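Local atomic coordinates of FeeM (Uncultured bacterium, PDB entry 2G0B), a protein that probably catalyses transfer of a fatty acyl chain from an acyl carrier protein to the amino group of tyrosine, yielding N-acyl tyrosine. Residues P75-W87 with I159-I173. Residues are numbered along the deposited sequence; the frame is centred on the assembly and turned at random.
With NLT (N-dodecanoyl-L-tyrosine), chain I.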
ATOM      1  N   PRO A  75       6.505  -3.949   8.773  1.00 40.37           N
ATOM      2  CA  PRO A  75       5.375  -4.598   9.470  1.00 40.32           C
ATOM      3  C   PRO A  75       5.198  -6.056   9.070  1.00 40.39           C
ATOM      4  O   PRO A  75       4.752  -6.849   9.894  1.00 40.53           O
ATOM      5  CB  PRO A  75       4.175  -3.787   9.018  1.00 40.23           C
ATOM      6  CG  PRO A  75       4.717  -2.476   8.731  1.00 40.36           C
ATOM      7  CD  PRO A  75       6.098  -2.678   8.156  1.00 40.36           C
ATOM      8  N   MET A  76       5.583  -6.392   7.833  1.00 40.45           N
ATOM      9  CA  MET A  76       5.592  -7.769   7.324  1.00 40.47           C
ATOM     10  C   MET A  76       6.372  -8.744   8.199  1.00 40.50           C
ATOM     11  O   MET A  76       6.046  -9.928   8.243  1.00 40.67           O
ATOM     12  CB  MET A  76       6.216  -7.801   5.940  1.00 40.46           C
ATOM     13  CG  MET A  76       5.245  -7.916   4.823  1.00 40.53           C
ATOM     14  SD  MET A  76       6.076  -7.648   3.289  1.00 39.95           S
ATOM     15  CE  MET A  76       5.560  -8.999   2.426  1.00 39.95           C
ATOM     16  N   ASP A  77       7.409  -8.241   8.881  1.00 40.42           N
ATOM     17  CA  ASP A  77       8.353  -9.073   9.642  1.00 40.39           C
ATOM     18  C   ASP A  77       7.712 -10.008  10.670  1.00 40.40           C
ATOM     19  O   ASP A  77       8.238 -11.086  10.941  1.00 40.39           O
ATOM     20  CB  ASP A  77       9.409  -8.201  10.332  1.00 40.45           C
ATOM     21  CG  ASP A  77      10.361  -7.542   9.352  1.00 40.41           C
ATOM     22  OD1 ASP A  77      10.148  -7.674   8.128  1.00 40.24           O
ATOM     23  OD2 ASP A  77      11.355  -6.870   9.717  1.00 40.63           O
ATOM     24  N   SER A  78       6.576  -9.598  11.233  1.00 40.41           N
ATOM     25  CA  SER A  78       5.890 -10.406  12.240  1.00 40.46           C
ATOM     26  C   SER A  78       5.341 -11.713  11.650  1.00 40.44           C
ATOM     27  O   SER A  78       5.119 -12.679  12.374  1.00 40.53           O
ATOM     28  CB  SER A  78       4.777  -9.602  12.927  1.00 40.41           C
ATOM     29  OG  SER A  78       3.695  -9.365  12.051  1.00 40.41           O
ATOM     30  N   ILE A  79       5.175 -11.740  10.328  1.00 40.40           N
ATOM     31  CA  ILE A  79       4.588 -12.881   9.637  1.00 40.48           C
ATOM     32  C   ILE A  79       5.497 -13.438   8.536  1.00 40.36           C
ATOM     33  O   ILE A  79       5.629 -14.660   8.390  1.00 40.51           O
ATOM     34  CB  ILE A  79       3.181 -12.492   9.056  1.00 40.51           C
ATOM     35  CG1 ILE A  79       2.186 -12.213  10.189  1.00 41.03           C
ATOM     36  CG2 ILE A  79       2.622 -13.584   8.172  1.00 40.78           C
ATOM     37  CD1 ILE A  79       2.054 -13.351  11.273  1.00 40.93           C
ATOM     38  N   TYR A  80       6.139 -12.548   7.784  1.00 40.18           N
ATOM     39  CA  TYR A  80       6.895 -12.954   6.606  1.00 40.15           C
ATOM     40  C   TYR A  80       8.383 -12.604   6.654  1.00 40.16           C
ATOM     41  O   TYR A  80       8.988 -12.355   5.616  1.00 40.28           O
ATOM     42  CB  TYR A  80       6.274 -12.346   5.346  1.00 40.18           C
ATOM     43  CG  TYR A  80       4.868 -12.789   5.063  1.00 39.90           C
ATOM     44  CD1 TYR A  80       3.817 -11.874   5.074  1.00 39.65           C
ATOM     45  CD2 TYR A  80       4.586 -14.114   4.754  1.00 39.76           C
ATOM     46  CE1 TYR A  80       2.521 -12.271   4.798  1.00 39.57           C
ATOM     47  CE2 TYR A  80       3.295 -14.524   4.478  1.00 39.79           C
ATOM     48  CZ  TYR A  80       2.267 -13.598   4.502  1.00 39.92           C
ATOM     49  OH  TYR A  80       0.992 -14.006   4.238  1.00 40.04           O
ATOM     50  N   ALA A  81       8.971 -12.607   7.846  1.00 40.24           N
ATOM     51  CA  ALA A  81      10.398 -12.292   8.012  1.00 40.28           C
ATOM     52  C   ALA A  81      11.326 -13.175   7.170  1.00 40.31           C
ATOM     53  O   ALA A  81      12.150 -12.662   6.410  1.00 40.24           O
ATOM     54  CB  ALA A  81      10.792 -12.364   9.472  1.00 40.31           C
ATOM     55  N   VAL A  82      11.170 -14.496   7.286  1.00 40.41           N
ATOM     56  CA  VAL A  82      12.086 -15.442   6.625  1.00 40.54           C
ATOM     57  C   VAL A  82      11.900 -15.497   5.118  1.00 40.56           C
ATOM     58  O   VAL A  82      12.772 -15.979   4.389  1.00 40.76           O
ATOM     59  CB  VAL A  82      12.019 -16.882   7.233  1.00 40.50           C
ATOM     60  CG1 VAL A  82      12.712 -16.923   8.589  1.00 40.67           C
ATOM     61  CG2 VAL A  82      10.585 -17.372   7.337  1.00 40.59           C
ATOM     62  N   GLU A  83      10.779 -14.972   4.651  1.00 40.46           N
ATOM     63  CA  GLU A  83      10.523 -14.868   3.230  1.00 40.41           C
ATOM     64  C   GLU A  83      11.289 -13.695   2.641  1.00 40.34           C
ATOM     65  O   GLU A  83      11.508 -13.639   1.437  1.00 40.45           O
ATOM     66  CB  GLU A  83       9.023 -14.719   2.975  1.00 40.42           C
ATOM     67  CG  GLU A  83       8.272 -16.053   2.951  1.00 40.82           C
ATOM     68  CD  GLU A  83       7.652 -16.460   4.303  1.00 41.12           C
ATOM     69  OE1 GLU A  83       8.170 -16.063   5.391  1.00 40.84           O
ATOM     70  OE2 GLU A  83       6.645 -17.208   4.269  1.00 41.12           O
ATOM     71  N   LEU A  84      11.715 -12.768   3.504  1.00 40.32           N
ATOM     72  CA  LEU A  84      12.444 -11.569   3.068  1.00 40.27           C
ATOM     73  C   LEU A  84      13.931 -11.660   3.354  1.00 40.32           C
ATOM     74  O   LEU A  84      14.726 -10.906   2.781  1.00 40.42           O
ATOM     75  CB  LEU A  84      11.878 -10.306   3.733  1.00 40.09           C
ATOM     76  CG  LEU A  84      10.424  -9.903   3.499  1.00 40.00           C
ATOM     77  CD1 LEU A  84      10.134  -8.650   4.270  1.00 40.04           C
ATOM     78  CD2 LEU A  84      10.113  -9.693   2.014  1.00 40.20           C
ATOM     79  N   ALA A  85      14.302 -12.592   4.235  1.00 40.35           N
ATOM     80  CA  ALA A  85      15.683 -12.740   4.716  1.00 40.32           C
ATOM     81  C   ALA A  85      16.732 -12.918   3.604  1.00 40.32           C
ATOM     82  O   ALA A  85      17.815 -12.330   3.668  1.00 40.40           O
ATOM     83  CB  ALA A  85      15.768 -13.875   5.725  1.00 40.23           C
ATOM     84  N   ALA A  86      16.390 -13.706   2.586  1.00 40.28           N
ATOM     85  CA  ALA A  86      17.267 -13.942   1.448  1.00 40.20           C
ATOM     86  C   ALA A  86      17.636 -12.640   0.759  1.00 40.29           C
ATOM     87  O   ALA A  86      18.812 -12.380   0.506  1.00 40.41           O
ATOM     88  CB  ALA A  86      16.612 -14.888   0.468  1.00 40.18           C
ATOM     89  N   TRP A  87      16.626 -11.806   0.499  1.00 40.39           N
ATOM     90  CA  TRP A  87      16.819 -10.519  -0.171  1.00 40.38           C
ATOM     91  C   TRP A  87      17.647  -9.558   0.675  1.00 40.48           C
ATOM     92  O   TRP A  87      18.509  -8.838   0.155  1.00 40.56           O
ATOM     93  CB  TRP A  87      15.475  -9.891  -0.511  1.00 40.33           C
ATOM     94  CG  TRP A  87      14.813 -10.491  -1.723  1.00 40.36           C
ATOM     95  CD1 TRP A  87      15.419 -11.173  -2.743  1.00 40.25           C
ATOM     96  CD2 TRP A  87      13.422 -10.445  -2.047  1.00 40.26           C
ATOM     97  NE1 TRP A  87      14.488 -11.561  -3.676  1.00 40.06           N
ATOM     98  CE2 TRP A  87      13.252 -11.127  -3.275  1.00 40.18           C
ATOM     99  CE3 TRP A  87      12.290  -9.906  -1.421  1.00 39.98           C
ATOM    100  CZ2 TRP A  87      12.003 -11.287  -3.879  1.00 39.86           C
ATOM    101  CZ3 TRP A  87      11.052 -10.069  -2.026  1.00 39.87           C
ATOM    102  CH2 TRP A  87      10.922 -10.752  -3.241  1.00 39.60           C
ATOM    103  N   ILE A 159       5.123 -14.311  -2.710  1.00 40.02           N
ATOM    104  CA  ILE A 159       6.362 -14.660  -2.022  1.00 39.96           C
ATOM    105  C   ILE A 159       6.093 -15.286  -0.675  1.00 39.95           C
ATOM    106  O   ILE A 159       6.969 -15.897  -0.089  1.00 39.99           O
ATOM    107  CB  ILE A 159       7.303 -13.426  -1.884  1.00 39.94           C
ATOM    108  CG1 ILE A 159       6.636 -12.305  -1.084  1.00 39.82           C
ATOM    109  CG2 ILE A 159       7.737 -12.933  -3.249  1.00 39.92           C
ATOM    110  CD1 ILE A 159       7.564 -11.586  -0.172  1.00 39.68           C
ATOM    111  N   GLY A 160       4.860 -15.153  -0.198  1.00 40.02           N
ATOM    112  CA  GLY A 160       4.464 -15.728   1.075  1.00 39.99           C
ATOM    113  C   GLY A 160       3.140 -16.452   1.013  1.00 39.92           C
ATOM    114  O   GLY A 160       2.249 -16.069   0.264  1.00 39.83           O
ATOM    115  N   ALA A 161       3.010 -17.503   1.818  1.00 40.05           N
ATOM    116  CA  ALA A 161       1.786 -18.299   1.871  1.00 39.98           C
ATOM    117  C   ALA A 161       0.632 -17.555   2.547  1.00 40.05           C
ATOM    118  O   ALA A 161       0.813 -16.473   3.117  1.00 40.07           O
ATOM    119  CB  ALA A 161       2.046 -19.581   2.571  1.00 39.92           C
ATOM    120  N   LEU A 162      -0.559 -18.138   2.454  1.00 40.02           N
ATOM    121  CA  LEU A 162      -1.728 -17.628   3.138  1.00 39.92           C
ATOM    122  C   LEU A 162      -1.622 -17.931   4.629  1.00 40.04           C
ATOM    123  O   LEU A 162      -1.699 -19.091   5.050  1.00 40.20           O
ATOM    124  CB  LEU A 162      -2.994 -18.239   2.535  1.00 39.89           C
ATOM    125  CG  LEU A 162      -4.357 -17.987   3.190  1.00 39.90           C
ATOM    126  CD1 LEU A 162      -4.609 -16.531   3.400  1.00 39.99           C
ATOM    127  CD2 LEU A 162      -5.444 -18.576   2.332  1.00 40.29           C
ATOM    128  N   LYS A 163      -1.412 -16.885   5.419  1.00 39.93           N
ATOM    129  CA  LYS A 163      -1.224 -17.028   6.856  1.00 39.88           C
ATOM    130  C   LYS A 163      -2.221 -16.161   7.594  1.00 39.88           C
ATOM    131  O   LYS A 163      -2.994 -15.456   6.986  1.00 40.05           O
ATOM    132  CB  LYS A 163       0.207 -16.639   7.249  1.00 39.80           C
ATOM    133  CG  LYS A 163       1.261 -17.564   6.714  1.00 39.84           C
ATOM    134  CD  LYS A 163       2.649 -17.139   7.131  1.00 40.34           C
ATOM    135  CE  LYS A 163       3.717 -17.805   6.255  1.00 40.43           C
ATOM    136  NZ  LYS A 163       5.097 -17.562   6.769  1.00 40.52           N
ATOM    137  N   HIS A 164      -2.216 -16.240   8.913  1.00 39.95           N
ATOM    138  CA  HIS A 164      -3.018 -15.348   9.716  1.00 39.94           C
ATOM    139  C   HIS A 164      -2.149 -14.180  10.146  1.00 40.02           C
ATOM    140  O   HIS A 164      -1.125 -14.366  10.804  1.00 40.04           O
ATOM    141  CB  HIS A 164      -3.578 -16.071  10.940  1.00 39.96           C
ATOM    142  CG  HIS A 164      -4.192 -15.155  11.948  1.00 39.86           C
ATOM    143  ND1 HIS A 164      -5.452 -14.623  11.797  1.00 39.96           N
ATOM    144  CD2 HIS A 164      -3.711 -14.652  13.108  1.00 39.86           C
ATOM    145  CE1 HIS A 164      -5.728 -13.846  12.828  1.00 39.81           C
ATOM    146  NE2 HIS A 164      -4.685 -13.843  13.635  1.00 39.83           N
ATOM    147  N   TYR A 165      -2.552 -12.978   9.751  1.00 40.13           N
ATOM    148  CA  TYR A 165      -1.845 -11.763  10.121  1.00 40.24           C
ATOM    149  C   TYR A 165      -2.415 -11.277  11.444  1.00 40.28           C
ATOM    150  O   TYR A 165      -3.496 -10.695  11.480  1.00 40.40           O
ATOM    151  CB  TYR A 165      -2.020 -10.709   9.022  1.00 40.23           C
ATOM    152  CG  TYR A 165      -1.020  -9.557   9.027  1.00 40.49           C
ATOM    153  CD1 TYR A 165       0.045  -9.513   9.930  1.00 40.27           C
ATOM    154  CD2 TYR A 165      -1.149  -8.499   8.109  1.00 40.48           C
ATOM    155  CE1 TYR A 165       0.958  -8.455   9.916  1.00 40.39           C
ATOM    156  CE2 TYR A 165      -0.248  -7.442   8.094  1.00 40.31           C
ATOM    157  CZ  TYR A 165       0.796  -7.421   8.998  1.00 40.49           C
ATOM    158  OH  TYR A 165       1.681  -6.378   8.980  1.00 40.93           O
ATOM    159  N   GLY A 166      -1.686 -11.544  12.533  1.00 40.35           N
ATOM    160  CA  GLY A 166      -2.138 -11.235  13.886  1.00 40.35           C
ATOM    161  C   GLY A 166      -2.418  -9.763  14.127  1.00 40.41           C
ATOM    162  O   GLY A 166      -3.400  -9.415  14.794  1.00 40.42           O
ATOM    163  N   THR A 167      -1.555  -8.905  13.570  1.00 40.38           N
ATOM    164  CA  THR A 167      -1.703  -7.451  13.632  1.00 40.47           C
ATOM    165  C   THR A 167      -3.110  -7.008  13.230  1.00 40.59           C
ATOM    166  O   THR A 167      -3.741  -6.193  13.917  1.00 40.74           O
ATOM    167  CB  THR A 167      -0.678  -6.783  12.691  1.00 40.43           C
ATOM    168  OG1 THR A 167       0.628  -7.292  12.967  1.00 40.70           O
ATOM    169  CG2 THR A 167      -0.543  -5.316  12.995  1.00 40.33           C
ATOM    170  N   VAL A 168      -3.607  -7.585  12.143  1.00 40.56           N
ATOM    171  CA  VAL A 168      -4.881  -7.193  11.571  1.00 40.48           C
ATOM    172  C   VAL A 168      -6.033  -8.139  11.968  1.00 40.45           C
ATOM    173  O   VAL A 168      -7.209  -7.783  11.817  1.00 40.45           O
ATOM    174  CB  VAL A 168      -4.766  -7.101  10.037  1.00 40.46           C
ATOM    175  CG1 VAL A 168      -5.969  -6.495   9.471  1.00 40.55           C
ATOM    176  CG2 VAL A 168      -3.574  -6.262   9.655  1.00 40.68           C
ATOM    177  N   ASN A 169      -5.683  -9.298  12.546  1.00 40.35           N
ATOM    178  CA  ASN A 169      -6.627 -10.410  12.773  1.00 40.31           C
ATOM    179  C   ASN A 169      -7.453 -10.730  11.528  1.00 40.27           C
ATOM    180  O   ASN A 169      -8.691 -10.699  11.547  1.00 40.22           O
ATOM    181  CB  ASN A 169      -7.516 -10.197  14.013  1.00 40.36           C
ATOM    182  CG  ASN A 169      -7.965 -11.523  14.649  1.00 40.77           C
ATOM    183  OD1 ASN A 169      -7.174 -12.218  15.294  1.00 40.94           O
ATOM    184  ND2 ASN A 169      -9.229 -11.881  14.447  1.00 41.05           N
ATOM    185  N   ALA A 170      -6.738 -10.994  10.438  1.00 40.21           N
ATOM    186  CA  ALA A 170      -7.330 -11.331   9.157  1.00 40.18           C
ATOM    187  C   ALA A 170      -6.298 -12.142   8.353  1.00 40.21           C
ATOM    188  O   ALA A 170      -5.100 -12.077   8.652  1.00 40.19           O
ATOM    189  CB  ALA A 170      -7.717 -10.069   8.425  1.00 40.09           C
ATOM    190  N   PRO A 171      -6.752 -12.942   7.376  1.00 40.22           N
ATOM    191  CA  PRO A 171      -5.831 -13.707   6.519  1.00 40.14           C
ATOM    192  C   PRO A 171      -5.017 -12.794   5.619  1.00 40.21           C
ATOM    193  O   PRO A 171      -5.481 -11.691   5.290  1.00 40.29           O
ATOM    194  CB  PRO A 171      -6.774 -14.553   5.662  1.00 40.12           C
ATOM    195  CG  PRO A 171      -8.068 -14.529   6.366  1.00 40.16           C
ATOM    196  CD  PRO A 171      -8.163 -13.216   7.040  1.00 40.15           C
ATOM    197  N   ALA A 172      -3.825 -13.241   5.219  1.00 40.21           N
ATOM    198  CA  ALA A 172      -2.961 -12.461   4.316  1.00 40.27           C
ATOM    199  C   ALA A 172      -2.033 -13.344   3.484  1.00 40.31           C
ATOM    200  O   ALA A 172      -1.563 -14.379   3.966  1.00 40.38           O
ATOM    201  CB  ALA A 172      -2.138 -11.443   5.112  1.00 40.11           C
ATOM    202  N   ILE A 173      -1.793 -12.946   2.228  1.00 40.26           N
ATOM    203  CA  ILE A 173      -0.669 -13.487   1.446  1.00 40.30           C
ATOM    204  C   ILE A 173       0.320 -12.383   1.160  1.00 40.21           C
ATOM    205  O   ILE A 173      -0.056 -11.213   1.089  1.00 40.38           O
ATOM    206  CB  ILE A 173      -1.120 -14.176   0.097  1.00 40.46           C
ATOM    207  CG1 ILE A 173      -1.965 -13.260  -0.738  1.00 40.81           C
ATOM    208  CG2 ILE A 173      -1.945 -15.403   0.349  1.00 40.29           C
ATOM    209  CD1 ILE A 173      -3.382 -13.796  -0.870  1.00 41.57           C
TER
HETATM  210  N   NLT I 400      -2.521  -4.209   3.484  1.00 41.30           N
HETATM  211  C1  NLT I 400      -2.724  -3.305   2.518  1.00 41.25           C
HETATM  212  OL  NLT I 400      -3.212  -2.197   2.716  1.00 41.83           O
HETATM  213  C2  NLT I 400      -2.333  -3.737   1.113  1.00 41.04           C
HETATM  214  C3  NLT I 400      -1.579  -2.645   0.343  1.00 40.69           C
HETATM  215  C4  NLT I 400      -1.680  -2.850  -1.178  1.00 40.47           C
HETATM  216  C5  NLT I 400      -0.949  -1.743  -1.944  1.00 40.17           C
HETATM  217  C6  NLT I 400      -0.718  -2.088  -3.415  1.00 39.76           C
HETATM  218  C7  NLT I 400       0.309  -1.156  -4.061  1.00 39.86           C
HETATM  219  C8  NLT I 400       0.199  -1.178  -5.581  1.00 40.29           C
HETATM  220  C9  NLT I 400       1.257  -0.307  -6.274  1.00 41.18           C
HETATM  221  C10 NLT I 400       1.755  -1.040  -7.518  1.00 41.95           C
HETATM  222  C11 NLT I 400       2.905  -0.343  -8.245  1.00 41.97           C
HETATM  223  C12 NLT I 400       3.124  -0.993  -9.612  1.00 41.88           C
HETATM  224  CA  NLT I 400      -2.928  -4.043   4.880  1.00 41.48           C
HETATM  225  CB  NLT I 400      -2.571  -5.291   5.682  1.00 41.31           C
HETATM  226  CG  NLT I 400      -3.680  -6.320   5.630  1.00 40.55           C
HETATM  227  CD2 NLT I 400      -4.951  -6.010   6.095  1.00 39.54           C
HETATM  228  CE2 NLT I 400      -5.960  -6.956   6.044  1.00 39.17           C
HETATM  229  CZ  NLT I 400      -5.696  -8.215   5.544  1.00 39.63           C
HETATM  230  CE1 NLT I 400      -4.428  -8.530   5.072  1.00 39.76           C
HETATM  231  CD1 NLT I 400      -3.418  -7.583   5.117  1.00 39.72           C
HETATM  232  OH  NLT I 400      -6.662  -9.119   5.499  1.00 39.84           O
HETATM  233  C   NLT I 400      -2.239  -2.889   5.547  1.00 41.92           C
HETATM  234  O   NLT I 400      -1.049  -2.660   5.246  1.00 42.23           O
HETATM  235  O2  NLT I 400      -2.874  -2.197   6.384  1.00 42.22           O
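Pro75 meets Tyr165 at the start of the run: the phenol OH gives a weak, 3.2 Å hydrogen bond to Pro75 O. One turn on, Ser78 OG sits at the edge of the same ring, in its plane. Ile79 meets two residues of strand 161-165: its CG1 crosses the Tyr165 ring at a slant, 3.5 Å from Tyr165 CD1, while CG2, anti to the backbone N, packs against Lys163 CD. That methyl also covers one face of the neighbouring Tyr80 ring, over its centre. Tyr80 then reaches across to the hairpin, where its OH donates to Ala161 O at 2.7 Å, nearly in line with the carbonyl (174°). Ala172 O lies close to that hydroxyl at the ring edge, but the angle is poor for a bond. Lys163, extended beyond CG, runs antiparallel beside the Tyr80 side chain and delivers NZ to Glu83 OE2, a 3.0 Å salt bridge on the syn lone pair; a weak bond ties NZ to Ile79 O too. Beyond it the contact turns apolar: Leu84 CD2 meets Ile159 CD1 at 3.9 Å, and Trp87 CH2 touches Ile159 CG2, with Tyr138 stacked on the indole.

Segment 77-87 of the helix thus packs on the last two strands of the acetyltransferase-like sheet, obliquely antiparallel to strand 161-165 (142°). Tyr165, Val168 and Ala172 line the tyrosyl ring of bound N-dodecanoyl-L-tyrosine, whose OH donates to Pro171 O. One firm hydroxyl bond and one salt bridge join helix to hairpin, and probably help steady that pocket wall.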